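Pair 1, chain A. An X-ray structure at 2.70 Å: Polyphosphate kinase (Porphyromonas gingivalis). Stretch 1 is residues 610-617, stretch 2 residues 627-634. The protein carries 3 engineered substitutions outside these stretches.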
# COMPACT_ATOMS: atom_id res chain seq x y z
N GLU A 610 -25.30 -10.24 -35.13
CA GLU A 610 -24.37 -9.15 -34.79
C GLU A 610 -24.07 -9.20 -33.30
O GLU A 610 -24.98 -9.28 -32.47
CB GLU A 610 -24.95 -7.79 -35.18
CG GLU A 610 -25.10 -7.64 -36.69
CD GLU A 610 -25.64 -6.28 -37.12
OE1 GLU A 610 -25.61 -5.32 -36.33
OE2 GLU A 610 -26.08 -6.18 -38.29
N VAL A 611 -22.79 -9.18 -32.97
CA VAL A 611 -22.39 -9.25 -31.58
C VAL A 611 -21.63 -8.01 -31.15
O VAL A 611 -20.68 -7.59 -31.82
CB VAL A 611 -21.56 -10.51 -31.30
CG1 VAL A 611 -21.12 -10.55 -29.84
CG2 VAL A 611 -22.35 -11.75 -31.67
N PHE A 612 -22.05 -7.42 -30.04
CA PHE A 612 -21.34 -6.27 -29.49
C PHE A 612 -20.72 -6.57 -28.14
O PHE A 612 -21.26 -7.32 -27.33
CB PHE A 612 -22.26 -5.07 -29.37
CG PHE A 612 -22.72 -4.53 -30.68
CD1 PHE A 612 -22.03 -3.51 -31.31
CD2 PHE A 612 -23.86 -5.05 -31.29
CE1 PHE A 612 -22.46 -3.01 -32.52
CE2 PHE A 612 -24.29 -4.56 -32.50
CZ PHE A 612 -23.59 -3.53 -33.12
N ILE A 613 -19.55 -5.96 -27.92
CA ILE A 613 -18.84 -5.99 -26.66
C ILE A 613 -18.92 -4.58 -26.08
O ILE A 613 -18.60 -3.61 -26.78
CB ILE A 613 -17.36 -6.40 -26.91
CG1 ILE A 613 -17.23 -7.92 -26.85
CG2 ILE A 613 -16.38 -5.78 -25.93
CD1 ILE A 613 -15.88 -8.39 -27.31
N SER A 614 -19.38 -4.45 -24.83
CA SER A 614 -19.53 -3.10 -24.26
C SER A 614 -18.85 -2.79 -22.93
O SER A 614 -18.53 -3.68 -22.14
CB SER A 614 -21.00 -2.71 -24.15
OG SER A 614 -21.09 -1.31 -23.89
N SER A 615 -18.64 -1.50 -22.71
CA SER A 615 -18.18 -0.98 -21.43
C SER A 615 -19.37 -0.63 -20.54
O SER A 615 -19.22 -0.50 -19.33
CB SER A 615 -17.32 0.27 -21.64
OG SER A 615 -18.11 1.36 -22.07
N ALA A 616 -20.54 -0.48 -21.14
CA ALA A 616 -21.73 -0.04 -20.41
C ALA A 616 -22.69 -1.17 -20.05
O ALA A 616 -22.91 -2.08 -20.85
CB ALA A 616 -22.46 1.02 -21.20
N ASP A 617 -23.25 -1.09 -18.85
CA ASP A 617 -24.52 -1.74 -18.51
C ASP A 617 -25.60 -0.77 -18.94
O ASP A 617 -25.31 0.38 -19.25
CB ASP A 617 -24.64 -1.95 -17.02
CG ASP A 617 -23.45 -2.63 -16.42
OD1 ASP A 617 -23.08 -3.70 -16.93
OD2 ASP A 617 -22.89 -2.09 -15.45
N ILE A 627 -19.37 8.79 -20.82
CA ILE A 627 -18.96 8.34 -22.14
C ILE A 627 -18.54 6.86 -22.09
O ILE A 627 -17.62 6.47 -21.35
CB ILE A 627 -17.94 9.29 -22.82
CG1 ILE A 627 -18.72 10.39 -23.57
CG2 ILE A 627 -17.03 8.53 -23.78
CD1 ILE A 627 -17.86 11.36 -24.34
N GLU A 628 -19.26 6.05 -22.85
CA GLU A 628 -19.08 4.60 -22.88
C GLU A 628 -18.75 4.15 -24.29
O GLU A 628 -18.87 4.93 -25.24
CB GLU A 628 -20.38 3.90 -22.47
CG GLU A 628 -20.99 4.37 -21.16
CD GLU A 628 -20.45 3.63 -19.95
OE1 GLU A 628 -19.64 2.69 -20.10
OE2 GLU A 628 -20.86 3.98 -18.82
N THR A 629 -18.36 2.90 -24.43
CA THR A 629 -18.19 2.31 -25.76
C THR A 629 -18.90 0.99 -25.94
O THR A 629 -19.10 0.23 -24.99
CB THR A 629 -16.71 2.09 -26.13
OG1 THR A 629 -16.06 1.34 -25.09
CG2 THR A 629 -16.02 3.42 -26.34
N ALA A 630 -19.30 0.73 -27.18
CA ALA A 630 -19.67 -0.61 -27.59
C ALA A 630 -19.08 -0.86 -28.96
O ALA A 630 -19.00 0.04 -29.80
CB ALA A 630 -21.18 -0.78 -27.61
N CYS A 631 -18.64 -2.09 -29.18
CA CYS A 631 -17.95 -2.44 -30.40
C CYS A 631 -18.49 -3.72 -31.03
O CYS A 631 -18.69 -4.72 -30.33
CB CYS A 631 -16.48 -2.62 -30.10
SG CYS A 631 -15.47 -2.55 -31.54
N PRO A 632 -18.76 -3.68 -32.35
CA PRO A 632 -19.10 -4.85 -33.16
C PRO A 632 -17.93 -5.80 -33.25
O PRO A 632 -16.78 -5.37 -33.42
CB PRO A 632 -19.35 -4.26 -34.55
CG PRO A 632 -18.62 -2.99 -34.55
CD PRO A 632 -18.81 -2.46 -33.17
N VAL A 633 -18.23 -7.09 -33.13
CA VAL A 633 -17.26 -8.12 -33.36
C VAL A 633 -17.42 -8.49 -34.83
O VAL A 633 -18.40 -9.15 -35.20
CB VAL A 633 -17.55 -9.31 -32.45
CG1 VAL A 633 -16.53 -10.42 -32.63
CG2 VAL A 633 -17.61 -8.85 -31.02
N LEU A 634 -16.51 -8.04 -35.68
CA LEU A 634 -16.64 -8.24 -37.13
C LEU A 634 -16.25 -9.62 -37.66
O LEU A 634 -16.89 -10.16 -38.56
CB LEU A 634 -15.87 -7.16 -37.90
CG LEU A 634 -16.39 -5.77 -37.54
CD1 LEU A 634 -15.65 -4.74 -38.33
CD2 LEU A 634 -17.90 -5.65 -37.78

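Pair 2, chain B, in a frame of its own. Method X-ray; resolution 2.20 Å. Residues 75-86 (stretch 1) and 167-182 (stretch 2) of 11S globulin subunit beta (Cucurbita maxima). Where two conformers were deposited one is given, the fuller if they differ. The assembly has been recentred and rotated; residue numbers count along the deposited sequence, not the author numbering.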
# COMPACT_ATOMS: atom_id res chain seq x y z
N LEU B 75 19.91 -25.81 17.84
CA LEU B 75 19.49 -24.44 18.11
C LEU B 75 19.65 -23.53 16.88
O LEU B 75 20.76 -23.28 16.42
CB LEU B 75 20.31 -23.86 19.27
CG LEU B 75 20.13 -22.36 19.54
CD1 LEU B 75 18.75 -22.10 20.15
CD2 LEU B 75 21.24 -21.87 20.48
N LEU B 76 18.53 -23.05 16.34
CA LEU B 76 18.58 -22.13 15.22
C LEU B 76 18.89 -20.80 15.87
O LEU B 76 18.12 -20.30 16.68
CB LEU B 76 17.22 -22.07 14.52
CG LEU B 76 17.02 -20.98 13.44
CD1 LEU B 76 18.07 -21.09 12.34
CD2 LEU B 76 15.60 -21.13 12.87
N LEU B 77 20.05 -20.24 15.55
CA LEU B 77 20.46 -18.99 16.14
C LEU B 77 19.46 -17.88 15.85
O LEU B 77 18.79 -17.88 14.81
CB LEU B 77 21.84 -18.61 15.64
CG LEU B 77 22.85 -19.76 15.77
CD1 LEU B 77 24.21 -19.31 15.27
CD2 LEU B 77 22.94 -20.19 17.23
N PRO B 78 19.35 -16.90 16.77
CA PRO B 78 18.43 -15.77 16.61
C PRO B 78 18.79 -14.76 15.54
O PRO B 78 19.95 -14.38 15.38
CB PRO B 78 18.43 -15.12 18.00
CG PRO B 78 19.82 -15.35 18.46
CD PRO B 78 20.09 -16.79 18.04
N GLY B 79 17.77 -14.32 14.82
CA GLY B 79 17.97 -13.33 13.79
C GLY B 79 16.62 -12.70 13.49
O GLY B 79 15.59 -13.18 13.96
N PHE B 80 16.63 -11.60 12.74
CA PHE B 80 15.39 -10.93 12.37
C PHE B 80 15.44 -10.61 10.88
O PHE B 80 16.53 -10.46 10.33
CB PHE B 80 15.17 -9.64 13.18
CG PHE B 80 16.32 -8.68 13.14
CD1 PHE B 80 17.41 -8.82 14.01
CD2 PHE B 80 16.32 -7.60 12.27
CE1 PHE B 80 18.46 -7.91 14.00
CE2 PHE B 80 17.36 -6.68 12.25
CZ PHE B 80 18.44 -6.84 13.12
N SER B 81 14.28 -10.52 10.24
CA SER B 81 14.22 -10.22 8.82
C SER B 81 13.28 -9.07 8.47
O SER B 81 12.40 -8.70 9.26
CB SER B 81 13.85 -11.47 8.03
OG SER B 81 12.72 -12.12 8.58
N ASN B 82 13.46 -8.54 7.26
CA ASN B 82 12.68 -7.41 6.76
C ASN B 82 11.27 -7.79 6.34
O ASN B 82 10.50 -6.93 5.94
CB ASN B 82 13.41 -6.77 5.57
CG ASN B 82 13.56 -7.72 4.39
OD1 ASN B 82 13.71 -8.93 4.55
ND2 ASN B 82 13.53 -7.17 3.18
N ALA B 83 10.93 -9.06 6.43
CA ALA B 83 9.61 -9.52 6.03
C ALA B 83 8.94 -10.35 7.12
O ALA B 83 9.61 -11.05 7.88
CB ALA B 83 9.72 -10.34 4.75
N PRO B 84 7.60 -10.29 7.20
CA PRO B 84 6.83 -11.04 8.20
C PRO B 84 6.88 -12.52 7.80
O PRO B 84 6.97 -12.85 6.61
CB PRO B 84 5.41 -10.50 8.04
CG PRO B 84 5.57 -9.22 7.29
CD PRO B 84 6.70 -9.50 6.35
N LYS B 85 6.79 -13.40 8.79
CA LYS B 85 6.84 -14.83 8.53
C LYS B 85 5.82 -15.64 9.30
O LYS B 85 5.40 -15.28 10.41
CB LYS B 85 8.22 -15.39 8.88
CG LYS B 85 9.37 -14.92 8.02
CD LYS B 85 10.69 -15.36 8.65
CE LYS B 85 11.88 -14.95 7.81
NZ LYS B 85 13.15 -15.53 8.34
N LEU B 86 5.45 -16.76 8.70
CA LEU B 86 4.56 -17.71 9.30
C LEU B 86 5.44 -18.95 9.23
O LEU B 86 6.20 -19.12 8.26
CB LEU B 86 3.30 -17.88 8.47
CG LEU B 86 2.00 -17.36 9.07
CD1 LEU B 86 2.21 -16.21 10.03
CD2 LEU B 86 1.10 -16.98 7.93
N ALA B 167 4.85 -4.21 5.77
CA ALA B 167 5.91 -4.07 6.77
C ALA B 167 7.32 -3.94 6.19
O ALA B 167 8.22 -3.42 6.85
CB ALA B 167 5.86 -5.24 7.76
N ASN B 168 7.53 -4.42 4.97
CA ASN B 168 8.86 -4.33 4.36
C ASN B 168 8.95 -3.09 3.48
O ASN B 168 8.26 -2.99 2.47
CB ASN B 168 9.15 -5.60 3.55
CG ASN B 168 10.38 -5.48 2.67
OD1 ASN B 168 11.32 -4.76 2.97
ND2 ASN B 168 10.37 -6.22 1.56
N GLN B 169 9.80 -2.15 3.86
CA GLN B 169 9.95 -0.91 3.10
C GLN B 169 11.21 -0.87 2.24
O GLN B 169 11.51 0.15 1.63
CB GLN B 169 9.97 0.30 4.03
CG GLN B 169 8.76 0.41 4.96
CD GLN B 169 8.66 1.78 5.62
OE1 GLN B 169 9.54 2.62 5.45
NE2 GLN B 169 7.59 2.01 6.38
N ILE B 170 11.95 -1.98 2.19
CA ILE B 170 13.17 -1.99 1.39
C ILE B 170 12.87 -2.39 -0.05
O ILE B 170 12.51 -1.54 -0.87
CB ILE B 170 14.21 -2.96 1.97
CG1 ILE B 170 14.48 -2.61 3.44
CG2 ILE B 170 15.51 -2.86 1.18
CD1 ILE B 170 15.29 -3.65 4.17
N ASP B 171 13.04 -3.67 -0.36
CA ASP B 171 12.78 -4.17 -1.71
C ASP B 171 12.26 -5.60 -1.57
O ASP B 171 12.34 -6.18 -0.49
CB ASP B 171 14.06 -4.12 -2.56
CG ASP B 171 15.15 -5.00 -2.02
OD1 ASP B 171 16.33 -4.79 -2.41
OD2 ASP B 171 14.84 -5.90 -1.22
N PRO B 172 11.73 -6.18 -2.66
CA PRO B 172 11.18 -7.54 -2.67
C PRO B 172 12.16 -8.67 -2.42
O PRO B 172 11.91 -9.81 -2.80
CB PRO B 172 10.54 -7.63 -4.05
CG PRO B 172 11.52 -6.86 -4.88
CD PRO B 172 11.78 -5.64 -4.03
N TYR B 173 13.25 -8.36 -1.75
CA TYR B 173 14.28 -9.34 -1.46
C TYR B 173 14.45 -9.58 0.04
O TYR B 173 14.62 -8.66 0.84
CB TYR B 173 15.61 -8.91 -2.09
CG TYR B 173 15.60 -8.96 -3.60
CD1 TYR B 173 15.51 -10.17 -4.27
CD2 TYR B 173 15.66 -7.79 -4.36
CE1 TYR B 173 15.48 -10.23 -5.66
CE2 TYR B 173 15.63 -7.84 -5.75
CZ TYR B 173 15.54 -9.06 -6.39
OH TYR B 173 15.51 -9.11 -7.77
N LEU B 174 14.36 -10.86 0.42
CA LEU B 174 14.46 -11.30 1.80
C LEU B 174 15.86 -11.15 2.41
O LEU B 174 16.86 -11.58 1.82
CB LEU B 174 13.97 -12.74 1.88
CG LEU B 174 13.70 -13.34 3.26
CD1 LEU B 174 12.71 -12.46 3.98
CD2 LEU B 174 13.17 -14.76 3.11
N ARG B 175 15.92 -10.54 3.58
CA ARG B 175 17.17 -10.31 4.29
C ARG B 175 17.01 -10.80 5.73
O ARG B 175 16.05 -10.45 6.41
CB ARG B 175 17.51 -8.82 4.29
CG ARG B 175 17.60 -8.17 2.92
CD ARG B 175 18.01 -6.70 3.02
NE ARG B 175 18.32 -6.09 1.73
CZ ARG B 175 17.45 -5.92 0.74
NH1 ARG B 175 16.19 -6.32 0.88
NH2 ARG B 175 17.84 -5.35 -0.39
N LYS B 176 17.95 -11.61 6.21
CA LYS B 176 17.86 -12.04 7.60
C LYS B 176 19.13 -11.62 8.34
O LYS B 176 20.24 -11.99 7.96
CB LYS B 176 17.61 -13.54 7.72
CG LYS B 176 17.29 -13.93 9.16
CD LYS B 176 16.74 -15.33 9.34
CE LYS B 176 16.69 -15.66 10.84
NZ LYS B 176 16.18 -17.02 11.11
N PHE B 177 18.94 -10.83 9.39
CA PHE B 177 20.03 -10.32 10.23
C PHE B 177 20.23 -11.21 11.45
O PHE B 177 19.41 -11.22 12.37
CB PHE B 177 19.71 -8.89 10.71
CG PHE B 177 19.44 -7.91 9.60
CD1 PHE B 177 18.28 -8.01 8.83
CD2 PHE B 177 20.35 -6.90 9.30
CE1 PHE B 177 18.03 -7.11 7.78
CE2 PHE B 177 20.11 -6.00 8.25
CZ PHE B 177 18.95 -6.11 7.49
N TYR B 178 21.34 -11.94 11.47
CA TYR B 178 21.66 -12.84 12.57
C TYR B 178 22.44 -12.14 13.67
O TYR B 178 23.36 -11.36 13.39
CB TYR B 178 22.45 -14.06 12.06
CG TYR B 178 21.59 -15.12 11.45
CD1 TYR B 178 21.28 -15.12 10.08
CD2 TYR B 178 21.03 -16.12 12.24
CE1 TYR B 178 20.42 -16.08 9.53
CE2 TYR B 178 20.18 -17.08 11.70
CZ TYR B 178 19.88 -17.06 10.36
OH TYR B 178 19.03 -18.03 9.88
N LEU B 179 22.08 -12.42 14.92
CA LEU B 179 22.77 -11.82 16.06
C LEU B 179 24.04 -12.59 16.44
O LEU B 179 24.94 -12.03 17.06
CB LEU B 179 21.85 -11.74 17.27
CG LEU B 179 20.51 -11.01 17.16
CD1 LEU B 179 20.02 -10.66 18.55
CD2 LEU B 179 20.64 -9.76 16.33
N ALA B 180 24.11 -13.86 16.07
CA ALA B 180 25.29 -14.67 16.39
C ALA B 180 25.67 -15.65 15.29
O ALA B 180 24.89 -15.89 14.37
CB ALA B 180 25.06 -15.44 17.68
N GLY B 181 26.86 -16.23 15.42
CA GLY B 181 27.33 -17.20 14.44
C GLY B 181 27.78 -16.58 13.14
O GLY B 181 27.96 -15.38 13.03
N ARG B 182 27.98 -17.42 12.13
CA ARG B 182 28.42 -16.93 10.83
C ARG B 182 27.70 -17.73 9.76
O ARG B 182 28.23 -18.70 9.22
CB ARG B 182 29.92 -17.10 10.69
CG ARG B 182 30.55 -16.25 9.62
CD ARG B 182 32.00 -16.63 9.48
NE ARG B 182 32.14 -18.02 9.05
CZ ARG B 182 33.22 -18.77 9.26
NH1 ARG B 182 33.25 -20.02 8.83
NH2 ARG B 182 34.26 -18.26 9.91
O HOH W 1 16.47 -17.44 13.87
O HOH W 2 13.57 -18.16 9.77

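Two antiparallel strand pairs, from polyphosphate kinase (pair 1) and 11S globulin subunit beta (pair 2), superpose with an RMSD of 0.9 Å over 14 central residues; in each, the N-to-C directions of the strands make an angle of 149°. The register is the same. Ile613(A) and Cys631(A) form the hydrogen-bonded bridge of pair 1, with Ile613(A) N to Cys631(A) O and Cys631(A) N to Ile613(A) O both 2.8 Å; Phe80(B) and Phe177(B) match them, with Phe80(B) N to Phe177(B) O 2.8 Å and Phe177(B) N to Phe80(B) O 2.6 Å. Two further rungs match: Val633(A) N donates to Val611(A) O at 2.8 Å and Leu179(B) N to Pro78(B) O at 2.9 Å; toward the loop, Ser615(A) N donates to Thr629(A) O at 2.9 Å, and Asn82(B) N makes a weak bond to Arg175(B) O at 3.3 Å.

On the face of the central bridge, pair 1 packs aliphatic groups: Ile613(A) CD1 lies 4.1 Å from Val633(A) CG2, which is also 4.1 Å from Val611(A) CG1. Pair 2 fills this face with aromatic rings. Phe80(B), chi1 p, receives Phe177(B) CB over its ring face, 3.5 Å from the centroid; the two rings are nearly parallel but slid apart, so they barely overlap. Leu179(B) CD2 sits at the ring edge, 3.7 Å from Phe80(B) CE1.

The other face reverses the bulk at one position. Phe612(A) covers Pro632(A), with Phe612(A) CE1 3.7 Å from Pro632(A) CD. Its match is Gly79(B), whose CA comes within 2.9 Å of Phe177(B) O and 3.9 Å of Tyr178(B) CA; an ideal CB there would clash with Phe177(B) O. On the partner strand, Ala630(A) gives way to Lys176(B), whose CE lies 4.0 Å from Gly79(B) CA. A water accepts from Lys176(B) NZ at 2.8 Å and donates to Leu77(B) O at 2.5 Å.

Where the strands give way to loop, both pairs use polar side chains. Ser614(A) OG donates to Thr629(A) O at 2.7 Å, whereas the matched Ser81(B), chi1 p rather than t, brings CB to 2.9 Å from Arg175(B) O. At the next position, Ser615(A) OG accepts from Thr629(A) N at 2.8 Å and donates to Glu628(A) OE1 at 2.8 Å. Asn82(B) places OD1 2.9 Å from its donor Arg175(B) N, meeting the equivalent backbone amide, while its ND2 donates to Tyr173(B) O at 3.0 Å. The amide's two ends thus engage two backbone groups, where a single hydroxyl joins backbone to carboxylate in pair 1.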